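Local coordinates for protein putative aspartyl-tRNA synthetase (Leishmania major, PDB 6OD8) that probably catalyses the ATP-dependent attachment of L-aspartate to tRNA(Asp), releasing AMP and diphosphate, as a class II aminoacyl-tRNA synthetase, at residues Thr97-Lys100 against Ala105-Val108; Phe231-Ile236 against Phe335-Glu340; Phe451-Arg456 against Leu496-Met501. All blocks are in the same frame, centred on the assembly; numbering follows the deposited sequence.

Contact 1 of 3, residues Thr97-Lys100 against Ala105-Val108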
ATOM      1  N   THR A  97     -33.835  13.538   0.190  1.00 21.91           N
ATOM      2  CA  THR A  97     -34.967  14.349  -0.215  1.00 23.25           C
ATOM      3  C   THR A  97     -35.825  14.598   1.015  1.00 25.26           C
ATOM      4  O   THR A  97     -35.768  13.847   1.998  1.00 24.72           O
ATOM      5  CB  THR A  97     -35.817  13.675  -1.299  1.00 35.05           C
ATOM      6  OG1 THR A  97     -36.385  12.471  -0.763  1.00 29.27           O
ATOM      7  CG2 THR A  97     -34.980  13.341  -2.534  1.00 39.47           C
ATOM      8  N   THR A  98     -36.637  15.647   0.946  1.00 25.83           N
ATOM      9  CA  THR A  98     -37.584  15.901   2.021  1.00 31.25           C
ATOM     10  C   THR A  98     -38.672  16.817   1.494  1.00 35.30           C
ATOM     11  O   THR A  98     -38.396  17.728   0.708  1.00 35.04           O
ATOM     12  CB  THR A  98     -36.907  16.516   3.259  1.00 33.56           C
ATOM     13  OG1 THR A  98     -37.874  16.655   4.311  1.00 32.88           O
ATOM     14  CG2 THR A  98     -36.309  17.879   2.922  1.00 33.73           C
ATOM     15  N   ARG A  99     -39.904  16.547   1.908  1.00 28.43           N
ATOM     16  CA  ARG A  99     -41.041  17.323   1.446  1.00 35.74           C
ATOM     17  C   ARG A  99     -42.128  17.256   2.502  1.00 42.04           C
ATOM     18  O   ARG A  99     -42.196  16.307   3.287  1.00 33.48           O
ATOM     19  CB  ARG A  99     -41.579  16.816   0.105  1.00 46.19           C
ATOM     20  CG  ARG A  99     -42.202  15.436   0.173  1.00 52.48           C
ATOM     21  CD  ARG A  99     -42.767  14.994  -1.174  1.00 58.72           C
ATOM     22  NE  ARG A  99     -43.413  13.684  -1.086  1.00 66.06           N
ATOM     23  CZ  ARG A  99     -44.714  13.505  -0.871  1.00 71.27           C
ATOM     24  NH1 ARG A  99     -45.518  14.550  -0.727  1.00 74.07           N
ATOM     25  NH2 ARG A  99     -45.212  12.277  -0.796  1.00 72.72           N
ATOM     26  N   LYS A 100     -42.972  18.280   2.503  1.00 40.87           N
ATOM     27  CA  LYS A 100     -44.136  18.372   3.365  1.00 45.31           C
ATOM     28  C   LYS A 100     -45.388  18.259   2.505  1.00 51.81           C
ATOM     29  O   LYS A 100     -45.399  18.679   1.344  1.00 53.69           O
ATOM     30  CB  LYS A 100     -44.119  19.697   4.137  1.00 50.93           C
ATOM     31  CG  LYS A 100     -45.297  19.925   5.065  1.00 58.43           C
ATOM     32  CD  LYS A 100     -45.582  21.412   5.236  1.00 57.64           C
ATOM     33  CE  LYS A 100     -44.364  22.146   5.751  1.00 52.02           C
ATOM     34  NZ  LYS A 100     -44.574  23.621   5.856  1.00 49.09           N
ATOM     35  N   ALA A 105     -44.827  14.772   6.822  1.00 38.28           N
ATOM     36  CA  ALA A 105     -43.549  15.010   6.169  1.00 31.90           C
ATOM     37  C   ALA A 105     -42.956  13.676   5.740  1.00 34.84           C
ATOM     38  O   ALA A 105     -43.112  12.664   6.426  1.00 31.11           O
ATOM     39  CB  ALA A 105     -42.563  15.742   7.086  1.00 30.64           C
ATOM     40  N   PHE A 106     -42.274  13.687   4.595  1.00 32.02           N
ATOM     41  CA  PHE A 106     -41.734  12.487   3.971  1.00 32.24           C
ATOM     42  C   PHE A 106     -40.303  12.761   3.553  1.00 34.96           C
ATOM     43  O   PHE A 106     -40.038  13.751   2.863  1.00 30.15           O
ATOM     44  CB  PHE A 106     -42.547  12.063   2.743  1.00 30.80           C
ATOM     45  CG  PHE A 106     -43.982  11.751   3.052  1.00 41.76           C
ATOM     46  CD1 PHE A 106     -44.370  10.457   3.345  1.00 37.82           C
ATOM     47  CD2 PHE A 106     -44.940  12.756   3.054  1.00 41.92           C
ATOM     48  CE1 PHE A 106     -45.687  10.165   3.623  1.00 39.68           C
ATOM     49  CE2 PHE A 106     -46.261  12.472   3.333  1.00 40.67           C
ATOM     50  CZ  PHE A 106     -46.633  11.175   3.621  1.00 42.80           C
ATOM     51  N   MET A 107     -39.398  11.872   3.950  1.00 26.42           N
ATOM     52  CA  MET A 107     -37.982  12.017   3.669  1.00 29.50           C
ATOM     53  C   MET A 107     -37.433  10.688   3.176  1.00 30.29           C
ATOM     54  O   MET A 107     -37.974   9.614   3.459  1.00 29.01           O
ATOM     55  CB  MET A 107     -37.189  12.453   4.916  1.00 30.05           C
ATOM     56  CG  MET A 107     -37.820  13.577   5.721  1.00 37.07           C
ATOM     57  SD  MET A 107     -36.890  13.943   7.228  1.00 35.48           S
ATOM     58  CE  MET A 107     -35.387  14.603   6.529  1.00 25.51           C
ATOM     59  N   VAL A 108     -36.338  10.774   2.442  1.00 23.44           N
ATOM     60  CA  VAL A 108     -35.492   9.625   2.158  1.00 23.53           C
ATOM     61  C   VAL A 108     -34.167   9.896   2.843  1.00 27.89           C
ATOM     62  O   VAL A 108     -33.518  10.911   2.553  1.00 20.72           O
ATOM     63  CB  VAL A 108     -35.285   9.389   0.653  1.00 23.20           C
ATOM     64  CG1 VAL A 108     -34.274   8.265   0.466  1.00 22.58           C
ATOM     65  CG2 VAL A 108     -36.608   9.063  -0.038  1.00 24.90           C
TER
HETATM   66  O   HOH W   1     -39.126  12.781   0.246  1.00 36.81           O
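The guanidinium of Arg-99 lies over one face of the Phe-106 ring, the two planes only 10° apart and offset so that each group meets the rim of the other. Arg-99 NH2 stands 3.9 Å from Phe-106 CD2. The pair, Arg-99 exposed and Phe-106 partly so, sits on an antiparallel hairpin of the OB-fold domain, the domain that in aspartyl-tRNA synthetases recognises the anticodon. CG of Arg-99 is placed between its own N and carbonyl carbon (chi1 67°), and from there the extended chain leans across to the neighbouring strand. Beneath the two side chains the backbones form a hydrogen-bonded pair: Phe-106 N gives to Arg-99 O at 2.9 Å, and Arg-99 N returns a bond to Phe-106 O at 3.0 Å. Further along, Val-108 N reaches Thr-97 O at 3.2 Å from above the carbonyl plane. On the same face Val-108 CG2 packs alongside Thr-97 OG1. The other face carries Thr-98, Lys-100, Ala-105 and Met-107 against helix 128-136. There Thr-98 OG1, hydrogen-bonded to Met-134 O, has Met-107 CG beside it at 3.4 Å, while Lys-100 forms a salt bridge with Asp-132. Phe-106 O is gripped twice: besides Arg-99 N, a water donates to it at 2.9 Å and also hydrogen-bonds Thr-97 OG1.

Contact 2 of 3, residues Phe231-Ile236 against Phe335-Glu340. With EDO (1,2-ethanediol), chain I.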
ATOM      1  N   PHE A 231      -4.538  -7.676  -4.871  1.00 13.12           N
ATOM      2  CA  PHE A 231      -3.149  -7.618  -5.355  1.00 13.02           C
ATOM      3  C   PHE A 231      -2.163  -7.985  -4.246  1.00 16.55           C
ATOM      4  O   PHE A 231      -1.324  -8.886  -4.404  1.00 13.58           O
ATOM      5  CB  PHE A 231      -2.856  -6.206  -5.894  1.00 10.06           C
ATOM      6  CG  PHE A 231      -1.405  -5.967  -6.287  1.00 14.81           C
ATOM      7  CD1 PHE A 231      -0.952  -6.328  -7.553  1.00 15.04           C
ATOM      8  CD2 PHE A 231      -0.509  -5.342  -5.407  1.00 19.24           C
ATOM      9  CE1 PHE A 231       0.387  -6.096  -7.942  1.00 12.50           C
ATOM     10  CE2 PHE A 231       0.824  -5.112  -5.768  1.00 13.74           C
ATOM     11  CZ  PHE A 231       1.278  -5.499  -7.073  1.00 11.55           C
ATOM     12  N   ARG A 232      -2.245  -7.292  -3.105  1.00 12.60           N
ATOM     13  CA  ARG A 232      -1.296  -7.551  -2.022  0.52 12.90           C
ATOM     14  C   ARG A 232      -1.488  -8.942  -1.425  1.00 15.11           C
ATOM     15  O   ARG A 232      -0.510  -9.636  -1.110  1.00 13.39           O
ATOM     16  CB  ARG A 232      -1.437  -6.498  -0.928  0.52 10.69           C
ATOM     17  CG  ARG A 232      -0.993  -5.095  -1.304  0.52 11.07           C
ATOM     18  CD  ARG A 232      -0.978  -4.229  -0.045  0.52 14.30           C
ATOM     19  NE  ARG A 232      -2.254  -4.333   0.663  0.52 14.57           N
ATOM     20  CZ  ARG A 232      -3.333  -3.605   0.384  0.52 18.90           C
ATOM     21  NH1 ARG A 232      -3.286  -2.685  -0.575  0.52 15.88           N
ATOM     22  NH2 ARG A 232      -4.454  -3.775   1.086  0.52 16.49           N
ATOM     23  N   GLN A 233      -2.732  -9.380  -1.254  1.00 13.31           N
ATOM     24  CA  GLN A 233      -2.914 -10.667  -0.580  1.00 15.38           C
ATOM     25  C   GLN A 233      -2.377 -11.818  -1.411  1.00 16.22           C
ATOM     26  O   GLN A 233      -1.782 -12.751  -0.865  1.00 16.25           O
ATOM     27  CB  GLN A 233      -4.381 -10.918  -0.238  1.00 15.58           C
ATOM     28  CG  GLN A 233      -4.525 -12.077   0.738  1.00 20.01           C
ATOM     29  CD  GLN A 233      -3.659 -11.908   1.996  1.00 30.22           C
ATOM     30  OE1 GLN A 233      -3.768 -10.905   2.711  1.00 24.69           O
ATOM     31  NE2 GLN A 233      -2.793 -12.890   2.264  1.00 25.29           N
ATOM     32  N   PHE A 234      -2.608 -11.798  -2.724  1.00 16.34           N
ATOM     33  CA  PHE A 234      -2.020 -12.833  -3.573  1.00 15.40           C
ATOM     34  C   PHE A 234      -0.515 -12.908  -3.376  1.00 16.36           C
ATOM     35  O   PHE A 234       0.057 -13.995  -3.233  1.00 17.17           O
ATOM     36  CB  PHE A 234      -2.329 -12.573  -5.047  1.00 13.07           C
ATOM     37  CG  PHE A 234      -1.668 -13.576  -5.977  1.00 15.19           C
ATOM     38  CD1 PHE A 234      -2.276 -14.805  -6.231  1.00 18.96           C
ATOM     39  CD2 PHE A 234      -0.433 -13.309  -6.561  1.00 16.11           C
ATOM     40  CE1 PHE A 234      -1.667 -15.758  -7.073  1.00 22.88           C
ATOM     41  CE2 PHE A 234       0.185 -14.252  -7.396  1.00 18.61           C
ATOM     42  CZ  PHE A 234      -0.431 -15.471  -7.659  1.00 20.61           C
ATOM     43  N   LEU A 235       0.151 -11.754  -3.394  1.00 13.85           N
ATOM     44  CA  LEU A 235       1.612 -11.745  -3.398  1.00 10.89           C
ATOM     45  C   LEU A 235       2.182 -12.065  -2.019  1.00 14.82           C
ATOM     46  O   LEU A 235       3.195 -12.764  -1.899  1.00 16.17           O
ATOM     47  CB  LEU A 235       2.091 -10.372  -3.900  1.00 11.59           C
ATOM     48  CG  LEU A 235       1.656 -10.102  -5.356  1.00 13.11           C
ATOM     49  CD1 LEU A 235       1.788  -8.592  -5.661  1.00 16.12           C
ATOM     50  CD2 LEU A 235       2.463 -10.936  -6.347  1.00 16.21           C
ATOM     51  N   ILE A 236       1.552 -11.552  -0.964  1.00 13.12           N
ATOM     52  CA  ILE A 236       1.909 -11.970   0.394  1.00 16.84           C
ATOM     53  C   ILE A 236       1.805 -13.483   0.540  1.00 19.53           C
ATOM     54  O   ILE A 236       2.679 -14.118   1.138  1.00 17.50           O
ATOM     55  CB  ILE A 236       1.016 -11.237   1.426  1.00 17.76           C
ATOM     56  CG1 ILE A 236       1.381  -9.760   1.500  1.00 17.91           C
ATOM     57  CG2 ILE A 236       1.100 -11.901   2.817  1.00 16.38           C
ATOM     58  CD1 ILE A 236       0.294  -8.905   2.167  1.00 14.45           C
ATOM     59  N   PHE A 335      -3.627 -11.900 -11.792  1.00 14.52           N
ATOM     60  CA  PHE A 335      -4.834 -11.315 -12.369  1.00 17.11           C
ATOM     61  C   PHE A 335      -6.024 -12.252 -12.194  1.00 17.76           C
ATOM     62  O   PHE A 335      -7.132 -11.790 -11.923  1.00 15.56           O
ATOM     63  CB  PHE A 335      -4.611 -10.959 -13.852  1.00 15.36           C
ATOM     64  CG  PHE A 335      -4.055  -9.561 -14.075  1.00 13.15           C
ATOM     65  CD1 PHE A 335      -4.896  -8.454 -14.062  1.00 20.24           C
ATOM     66  CD2 PHE A 335      -2.707  -9.364 -14.298  1.00 18.49           C
ATOM     67  CE1 PHE A 335      -4.392  -7.170 -14.254  1.00 25.04           C
ATOM     68  CE2 PHE A 335      -2.195  -8.083 -14.498  1.00 20.37           C
ATOM     69  CZ  PHE A 335      -3.040  -6.991 -14.490  1.00 21.05           C
ATOM     70  N   ASN A 336      -5.816 -13.569 -12.359  1.00 13.64           N
ATOM     71  CA  ASN A 336      -6.904 -14.515 -12.138  1.00 15.12           C
ATOM     72  C   ASN A 336      -7.468 -14.359 -10.734  1.00 21.56           C
ATOM     73  O   ASN A 336      -8.681 -14.277 -10.548  1.00 21.09           O
ATOM     74  CB  ASN A 336      -6.412 -15.948 -12.357  1.00 14.11           C
ATOM     75  CG  ASN A 336      -7.527 -16.971 -12.297  1.00 21.27           C
ATOM     76  OD1 ASN A 336      -8.546 -16.843 -12.969  1.00 24.15           O
ATOM     77  ND2 ASN A 336      -7.331 -17.998 -11.498  1.00 22.89           N
ATOM     78  N   TYR A 337      -6.582 -14.313  -9.736  1.00 16.95           N
ATOM     79  CA  TYR A 337      -6.995 -14.173  -8.343  1.00 17.59           C
ATOM     80  C   TYR A 337      -7.834 -12.917  -8.144  1.00 18.24           C
ATOM     81  O   TYR A 337      -8.888 -12.950  -7.496  1.00 18.92           O
ATOM     82  CB  TYR A 337      -5.733 -14.131  -7.475  1.00 21.37           C
ATOM     83  CG  TYR A 337      -5.918 -13.991  -5.974  1.00 20.59           C
ATOM     84  CD1 TYR A 337      -5.887 -15.111  -5.148  1.00 26.21           C
ATOM     85  CD2 TYR A 337      -6.045 -12.737  -5.379  1.00 17.02           C
ATOM     86  CE1 TYR A 337      -6.014 -14.990  -3.753  1.00 25.50           C
ATOM     87  CE2 TYR A 337      -6.182 -12.607  -3.987  1.00 18.32           C
ATOM     88  CZ  TYR A 337      -6.168 -13.739  -3.183  1.00 29.09           C
ATOM     89  OH  TYR A 337      -6.296 -13.621  -1.799  1.00 27.77           O
ATOM     90  N   ILE A 338      -7.360 -11.790  -8.678  1.00 15.59           N
ATOM     91  CA  ILE A 338      -8.057 -10.515  -8.512  1.00 18.93           C
ATOM     92  C   ILE A 338      -9.436 -10.574  -9.163  1.00 19.25           C
ATOM     93  O   ILE A 338     -10.451 -10.244  -8.539  1.00 17.85           O
ATOM     94  CB  ILE A 338      -7.199  -9.364  -9.070  1.00 16.67           C
ATOM     95  CG1 ILE A 338      -5.948  -9.180  -8.203  1.00 14.03           C
ATOM     96  CG2 ILE A 338      -7.991  -8.048  -9.166  1.00 16.32           C
ATOM     97  CD1 ILE A 338      -4.923  -8.187  -8.755  1.00 12.60           C
ATOM     98  N   PHE A 339      -9.490 -10.996 -10.425  1.00 16.96           N
ATOM     99  CA  PHE A 339     -10.746 -11.004 -11.170  1.00 15.11           C
ATOM    100  C   PHE A 339     -11.759 -11.936 -10.531  1.00 16.96           C
ATOM    101  O   PHE A 339     -12.960 -11.635 -10.482  1.00 18.82           O
ATOM    102  CB  PHE A 339     -10.492 -11.453 -12.626  1.00 14.96           C
ATOM    103  CG  PHE A 339      -9.732 -10.457 -13.458  1.00 19.18           C
ATOM    104  CD1 PHE A 339      -9.801  -9.105 -13.182  1.00 23.41           C
ATOM    105  CD2 PHE A 339      -8.965 -10.886 -14.553  1.00 22.53           C
ATOM    106  CE1 PHE A 339      -9.116  -8.189 -13.962  1.00 20.53           C
ATOM    107  CE2 PHE A 339      -8.286  -9.984 -15.343  1.00 20.34           C
ATOM    108  CZ  PHE A 339      -8.351  -8.622 -15.043  1.00 18.51           C
ATOM    109  N   GLU A 340     -11.300 -13.095 -10.068  1.00 14.32           N
ATOM    110  CA  GLU A 340     -12.215 -14.035  -9.426  1.00 16.31           C
ATOM    111  C   GLU A 340     -12.815 -13.455  -8.150  1.00 19.50           C
ATOM    112  O   GLU A 340     -13.997 -13.680  -7.859  1.00 20.06           O
ATOM    113  CB  GLU A 340     -11.468 -15.338  -9.152  1.00 21.58           C
ATOM    114  CG  GLU A 340     -12.094 -16.286  -8.176  1.00 41.45           C
ATOM    115  CD  GLU A 340     -11.165 -17.460  -7.877  1.00 51.72           C
ATOM    116  OE1 GLU A 340     -10.485 -17.934  -8.823  1.00 35.64           O
ATOM    117  OE2 GLU A 340     -11.099 -17.889  -6.700  1.00 58.79           O
TER
HETATM  118  C1  EDO I 607     -13.320 -15.526  -3.472  1.00 58.44           C
HETATM  119  O1  EDO I 607     -12.969 -16.644  -2.649  1.00 63.47           O
HETATM  120  C2  EDO I 607     -13.928 -16.021  -4.777  1.00 55.20           C
HETATM  121  O2  EDO I 607     -13.200 -17.161  -5.243  1.00 52.37           O
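Phe-234 lays its CB over one face of the Tyr-337 ring, 4.0 Å from the ring centroid and 19° off the normal, a CH-pi contact. Its own ring then turns an edge toward that tyrosine: the pair is offset edge-to-face, with planes at 60° and centroids 5.5 Å apart. Phe-234 CD1 does the touching, 3.7 Å from Tyr-337 CB. Both aromatic side chains leave their helices with CG anti to the backbone N, which lets them reach into the gap between axes that approach to 9.5 Å. At the far end of the tyrosine, Tyr-337 OH rests 3.5 Å from Gln-233 CG, a contact with the aliphatic part of that chain; the amide NE2 is bonded to Asp-237 instead. One turn before Phe-234, the backbone of Phe-231 receives the tip of Ile-338, whose CD1 lies 3.9 Å from Phe-231 CA. The Phe-231 ring packs instead on strands 289-297 and 310-319, meeting Val-293, Leu-314 and Val-316. Helix 215-237 is the long helix of motif 1 in the class II synthetase fold, which builds the dimer interface; accordingly Arg-232 forms a salt bridge with Glu-242 of the second subunit, while Phe-234 and Phe-231 are buried within their own. Tyr-337 also makes a cation-pi contact with Arg-341. No hydrogen bond links segments 231-236 and 335-340; they are joined by a ring face, a ring edge and the methyl of Ile-338, so the contact probably depends mainly on shape and on burial of apolar surface.

Contact 3 of 3, residues Phe451-Arg456 against Leu496-Met501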
ATOM      1  N   PHE A 451       8.083  -9.169 -27.462  1.00 22.95           N
ATOM      2  CA  PHE A 451       7.959  -7.908 -28.180  1.00 17.29           C
ATOM      3  C   PHE A 451       9.248  -7.560 -28.915  1.00 23.06           C
ATOM      4  O   PHE A 451      10.332  -7.990 -28.508  1.00 19.10           O
ATOM      5  CB  PHE A 451       7.605  -6.778 -27.218  1.00 21.14           C
ATOM      6  CG  PHE A 451       6.142  -6.494 -27.157  1.00 24.40           C
ATOM      7  CD1 PHE A 451       5.636  -5.275 -27.571  1.00 26.64           C
ATOM      8  CD2 PHE A 451       5.270  -7.469 -26.713  1.00 19.58           C
ATOM      9  CE1 PHE A 451       4.261  -5.008 -27.521  1.00 20.90           C
ATOM     10  CE2 PHE A 451       3.917  -7.225 -26.664  1.00 19.26           C
ATOM     11  CZ  PHE A 451       3.406  -5.993 -27.076  1.00 20.70           C
ATOM     12  N   PRO A 452       9.152  -6.768 -29.985  1.00 19.76           N
ATOM     13  CA  PRO A 452      10.365  -6.343 -30.690  1.00 23.82           C
ATOM     14  C   PRO A 452      11.253  -5.477 -29.800  1.00 18.80           C
ATOM     15  O   PRO A 452      10.770  -4.682 -28.982  1.00 26.40           O
ATOM     16  CB  PRO A 452       9.825  -5.554 -31.892  1.00 32.61           C
ATOM     17  CG  PRO A 452       8.389  -5.954 -32.009  1.00 27.00           C
ATOM     18  CD  PRO A 452       7.934  -6.223 -30.617  1.00 17.79           C
ATOM     19  N   SER A 453      12.567  -5.649 -29.986  1.00 22.70           N
ATOM     20  CA  SER A 453      13.562  -4.949 -29.182  1.00 27.81           C
ATOM     21  C   SER A 453      13.424  -3.435 -29.307  1.00 30.31           C
ATOM     22  O   SER A 453      13.614  -2.699 -28.331  1.00 30.99           O
ATOM     23  CB  SER A 453      14.956  -5.422 -29.601  1.00 31.25           C
ATOM     24  OG  SER A 453      15.932  -4.391 -29.504  1.00 34.08           O
ATOM     25  N   SER A 454      13.068  -2.952 -30.498  1.00 26.82           N
ATOM     26  CA  SER A 454      12.963  -1.518 -30.724  1.00 26.60           C
ATOM     27  C   SER A 454      11.867  -0.867 -29.886  1.00 26.58           C
ATOM     28  O   SER A 454      11.916   0.350 -29.668  1.00 33.98           O
ATOM     29  CB  SER A 454      12.720  -1.250 -32.214  1.00 31.65           C
ATOM     30  OG  SER A 454      11.452  -1.760 -32.583  1.00 39.16           O
ATOM     31  N   ALA A 455      10.896  -1.639 -29.394  1.00 22.77           N
ATOM     32  CA  ALA A 455       9.792  -1.100 -28.604  1.00 26.28           C
ATOM     33  C   ALA A 455      10.010  -1.167 -27.088  1.00 29.17           C
ATOM     34  O   ALA A 455       9.119  -0.761 -26.327  1.00 30.57           O
ATOM     35  CB  ALA A 455       8.493  -1.834 -28.960  1.00 31.68           C
ATOM     36  N   ARG A 456      11.147  -1.670 -26.625  1.00 21.98           N
ATOM     37  CA  ARG A 456      11.339  -1.967 -25.214  1.00 19.41           C
ATOM     38  C   ARG A 456      12.494  -1.165 -24.630  1.00 22.98           C
ATOM     39  O   ARG A 456      13.429  -0.788 -25.347  1.00 23.41           O
ATOM     40  CB  ARG A 456      11.607  -3.466 -24.999  1.00 17.59           C
ATOM     41  CG  ARG A 456      10.440  -4.346 -25.397  1.00 22.54           C
ATOM     42  CD  ARG A 456       9.108  -3.805 -24.882  1.00 31.99           C
ATOM     43  NE  ARG A 456       8.386  -4.844 -24.174  1.00 33.46           N
ATOM     44  CZ  ARG A 456       7.076  -4.853 -23.943  1.00 35.85           C
ATOM     45  NH1 ARG A 456       6.303  -3.875 -24.385  1.00 28.55           N
ATOM     46  NH2 ARG A 456       6.546  -5.863 -23.273  1.00 36.99           N
ATOM     47  N   LEU A 496      24.921  -1.915 -20.230  1.00 23.74           N
ATOM     48  CA  LEU A 496      25.478  -0.708 -20.846  1.00 31.54           C
ATOM     49  C   LEU A 496      25.460  -0.809 -22.371  1.00 38.02           C
ATOM     50  O   LEU A 496      25.179   0.176 -23.065  1.00 38.44           O
ATOM     51  CB  LEU A 496      26.897  -0.461 -20.328  1.00 37.07           C
ATOM     52  CG  LEU A 496      27.042  -0.017 -18.864  1.00 37.43           C
ATOM     53  CD1 LEU A 496      28.488  -0.122 -18.412  1.00 39.99           C
ATOM     54  CD2 LEU A 496      26.524   1.408 -18.668  1.00 37.14           C
ATOM     55  N   ALA A 497      25.731  -2.001 -22.906  1.00 31.48           N
ATOM     56  CA  ALA A 497      25.741  -2.182 -24.353  1.00 35.11           C
ATOM     57  C   ALA A 497      24.359  -1.947 -24.960  1.00 37.15           C
ATOM     58  O   ALA A 497      24.244  -1.332 -26.029  1.00 36.41           O
ATOM     59  CB  ALA A 497      26.258  -3.578 -24.698  1.00 33.38           C
ATOM     60  N   ARG A 498      23.292  -2.437 -24.313  1.00 32.45           N
ATOM     61  CA  ARG A 498      21.968  -2.205 -24.884  1.00 33.15           C
ATOM     62  C   ARG A 498      21.584  -0.730 -24.778  1.00 42.04           C
ATOM     63  O   ARG A 498      21.012  -0.163 -25.719  1.00 43.25           O
ATOM     64  CB  ARG A 498      20.914  -3.111 -24.235  1.00 30.75           C
ATOM     65  CG  ARG A 498      19.507  -2.964 -24.876  1.00 34.42           C
ATOM     66  CD  ARG A 498      18.461  -4.002 -24.403  1.00 29.54           C
ATOM     67  NE  ARG A 498      17.101  -3.507 -24.632  1.00 25.74           N
ATOM     68  CZ  ARG A 498      16.490  -3.527 -25.816  1.00 25.64           C
ATOM     69  NH1 ARG A 498      17.099  -4.052 -26.873  1.00 23.77           N
ATOM     70  NH2 ARG A 498      15.268  -3.038 -25.946  1.00 19.33           N
ATOM     71  N   ALA A 499      21.926  -0.081 -23.659  1.00 31.04           N
ATOM     72  CA  ALA A 499      21.665   1.352 -23.529  1.00 36.78           C
ATOM     73  C   ALA A 499      22.388   2.148 -24.611  1.00 32.70           C
ATOM     74  O   ALA A 499      21.840   3.114 -25.154  1.00 34.42           O
ATOM     75  CB  ALA A 499      22.076   1.839 -22.139  1.00 32.37           C
ATOM     76  N   LYS A 500      23.625   1.768 -24.925  1.00 32.43           N
ATOM     77  CA  LYS A 500      24.364   2.467 -25.974  1.00 33.30           C
ATOM     78  C   LYS A 500      23.676   2.301 -27.322  1.00 40.49           C
ATOM     79  O   LYS A 500      23.509   3.270 -28.071  1.00 42.35           O
ATOM     80  CB  LYS A 500      25.802   1.959 -26.030  1.00 36.52           C
ATOM     81  N   MET A 501      23.261   1.070 -27.643  1.00 39.80           N
ATOM     82  CA  MET A 501      22.545   0.816 -28.890  1.00 46.11           C
ATOM     83  C   MET A 501      21.287   1.670 -28.999  1.00 46.31           C
ATOM     84  O   MET A 501      20.931   2.130 -30.094  1.00 39.99           O
ATOM     85  CB  MET A 501      22.179  -0.667 -28.997  1.00 49.98           C
ATOM     86  CG  MET A 501      21.355  -1.015 -30.239  1.00 59.38           C
ATOM     87  SD  MET A 501      20.456  -2.575 -30.112  1.00 67.76           S
ATOM     88  CE  MET A 501      19.236  -2.182 -28.860  1.00 65.25           C
TER
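The end of the Arg-498 guanidinium meets Ser-453 through both terminal nitrogens, each with its own acceptor. Arg-498 NH1 gives to Ser-453 OG at 2.9 Å in a nearly straight bond (169° at the hydrogen), and Arg-498 NH2 gives to Ser-453 O, also at 2.9 Å. Both acceptors lie close to the guanidinium plane, so the two bonds together fix the rotation of the flat group. Arg-498 NH2 further makes a weak, bent bond to Arg-456 O at 3.0 Å. The methyl end of Met-501 adds a looser touch, its CE 4.0 Å from Ser-453 OG.

The arginine reaches this far because its chain is extended from CG to NE, starting with CG anti to the backbone N (chi1 -176°). Partners outside the two segments hold it too: Arg-498 NE bonds to Pro-457 O, and NH1 forms a salt bridge with Glu-462, which probably helps balance its charge. On the receiving side, Ser-453 opens a short 3-10 turn at 453-455, and Arg-456 follows it directly. Arg-456 N bonds to Ser-453 O at 3.2 Å; this donor and Arg-498 NH2 approach that oxygen from opposite faces of its carbonyl plane.

Behind the turn, the Arg-456 guanidinium lies over one face of the Phe-451 ring, offset, with Phe-451 CG 3.7 Å from the guanidinium plane and Arg-456 NH1 toward the ring's rim. Asp-474 and Ser-472, at the start of strand 472-477, hold the polar end of Arg-456, while Phe-451 meets the ring of Tyr-404. An arginine of helix 492-501 thus ties that helix to the loop that follows strand 445-449, at the periphery of the class II synthetase catalytic domain, whose core is a large, mostly antiparallel sheet.

The three contacts follow one another along the chain and do not touch. Contact 1 belongs to the OB-fold domain, contacts 2 and 3 to the class II catalytic domain. The centres of contacts 1 and 3 are about 66 Å apart, on opposite sides of the chain's centre; that of contact 2 is about 44 Å from contact 1 and 31 Å from contact 3. In class II synthetases the catalytic site is built on the antiparallel sheet, against which Phe-231 of contact 2 packs; no substrate or ATP is among the groups described. Ethanediol, probably from the crystallisation liquor, hydrogen-bonds Glu-340, which takes no part in the helix-helix packing, and an ethanediol lies about 3 Å from the Arg-498 side chain.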